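PDB 1R6V: subtilisin-like serine protease from Fervidobacterium pennivorans, which degrades keratin into peptides as a subtilisin-related serine protease, allowing the bacterium to grow on native feathers. Local coordinates for residues 375-379 with 380-384. The protein carries 1 engineered substitution. Residues are numbered along the deposited sequence; the frame is centred on the assembly and turned at random.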
# COMPACT_ATOMS: atom_id res chain seq x y z
N ASP A 375 -20.32 25.05 1.76
CA ASP A 375 -19.07 25.78 1.85
C ASP A 375 -18.24 25.51 0.62
O ASP A 375 -18.45 24.51 -0.09
CB ASP A 375 -18.25 25.39 3.11
CG ASP A 375 -17.46 26.58 3.67
OD1 ASP A 375 -17.29 27.57 2.92
OD2 ASP A 375 -17.00 26.51 4.84
N TYR A 376 -17.30 26.40 0.37
CA TYR A 376 -16.40 26.31 -0.77
C TYR A 376 -15.05 25.78 -0.30
O TYR A 376 -14.41 26.39 0.56
CB TYR A 376 -16.18 27.69 -1.42
CG TYR A 376 -17.44 28.40 -1.87
CD1 TYR A 376 -18.22 29.08 -0.95
CD2 TYR A 376 -17.84 28.38 -3.20
CE1 TYR A 376 -19.37 29.74 -1.34
CE2 TYR A 376 -19.01 29.04 -3.61
CZ TYR A 376 -19.76 29.72 -2.66
OH TYR A 376 -20.92 30.36 -3.00
N TYR A 377 -14.61 24.67 -0.88
CA TYR A 377 -13.34 24.07 -0.51
C TYR A 377 -12.38 23.99 -1.70
O TYR A 377 -12.78 24.11 -2.86
CB TYR A 377 -13.54 22.63 -0.01
CG TYR A 377 -14.18 22.46 1.35
CD1 TYR A 377 -14.48 23.56 2.15
CD2 TYR A 377 -14.47 21.19 1.84
CE1 TYR A 377 -15.05 23.40 3.43
CE2 TYR A 377 -15.03 21.01 3.10
CZ TYR A 377 -15.32 22.11 3.89
OH TYR A 377 -15.89 21.94 5.14
N GLN A 378 -11.12 23.76 -1.38
CA GLN A 378 -10.09 23.59 -2.38
C GLN A 378 -9.21 22.43 -1.92
O GLN A 378 -9.09 22.18 -0.72
CB GLN A 378 -9.27 24.87 -2.49
CG GLN A 378 -7.91 24.73 -3.09
CD GLN A 378 -6.99 25.87 -2.65
OE1 GLN A 378 -7.27 27.03 -2.92
NE2 GLN A 378 -5.90 25.54 -1.96
N GLY A 379 -8.64 21.70 -2.87
CA GLY A 379 -7.77 20.61 -2.52
C GLY A 379 -7.93 19.43 -3.45
O GLY A 379 -8.91 19.35 -4.20
N THR A 380 -6.97 18.53 -3.42
CA THR A 380 -7.06 17.35 -4.27
C THR A 380 -8.26 16.52 -3.81
O THR A 380 -8.84 15.76 -4.59
CB THR A 380 -5.76 16.53 -4.21
OG1 THR A 380 -4.64 17.40 -4.43
CG2 THR A 380 -5.77 15.49 -5.30
N SER A 381 -8.68 16.70 -2.56
CA SER A 381 -9.82 15.94 -2.06
C SER A 381 -11.13 16.47 -2.68
O SER A 381 -12.18 15.83 -2.61
CB SER A 381 -9.89 15.99 -0.53
OG SER A 381 -10.23 17.28 -0.07
N MET A 382 -11.06 17.66 -3.27
CA MET A 382 -12.22 18.24 -3.92
C MET A 382 -12.23 17.81 -5.40
O MET A 382 -13.27 17.82 -6.06
CB MET A 382 -12.19 19.78 -3.82
CG MET A 382 -12.91 20.34 -2.60
SD MET A 382 -12.25 19.62 -1.05
CE MET A 382 -10.51 19.71 -1.41
N ALA A 383 -11.07 17.43 -5.91
CA ALA A 383 -10.96 17.00 -7.31
C ALA A 383 -11.38 15.54 -7.48
O ALA A 383 -12.13 15.19 -8.39
CB ALA A 383 -9.51 17.17 -7.79
N ALA A 384 -10.89 14.68 -6.59
CA ALA A 384 -11.22 13.26 -6.70
C ALA A 384 -12.71 12.96 -6.82
O ALA A 384 -13.11 12.12 -7.62
CB ALA A 384 -10.59 12.48 -5.51
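M382 folds back against Y377 and the backbone of Q378 in a local strand-to-helix contact of the subtilisin-like catalytic domain, where strand 374-378 passes through G379 into helix 380-397. This is the G-T-S-M-A sequence of the subtilase family, with S381 as the probable nucleophile of the charge relay system. The turn is documented first by the backbone: M382 N donates to G379 O at 2.9 Å, approaching from above the carbonyl plane with an N-H...O angle of 149°, while A383 N adds a weak bond to the same oxygen. G379 has phi 143° and psi 164°, and a CB there would collide with M382 CE, so both its backbone shape and its neighbour disfavour any side chain. The thioether supplies the rest. Bends at chi2 and chi3 turn the M382 chain back over the strand end, setting SD 3.4 Å from Y377 CB. CE abuts the carbonyl of Q378, a tight contact at 2.9 Å from Q378 O. SD also lies near the plane of the Y377 ring, 5.2 Å from its centroid, which makes this an edge-on Met-aromatic contact. That ring stacks with H203, and its hydroxyl is hydrogen-bonded to S199. Replacing M382 with an alanine would probably open a gap beside Y377 CB and leave the tyrosine ring edge without its sulfur neighbour. P103 also touches both M382 and S381. The chemistry is therefore divided: G379 O accepts the N-H of M382, and weakly that of A383, where the chain enters 380-397, whereas SD and CG of M382, the residue directly after S381, pack on Y377 CB at the strand end.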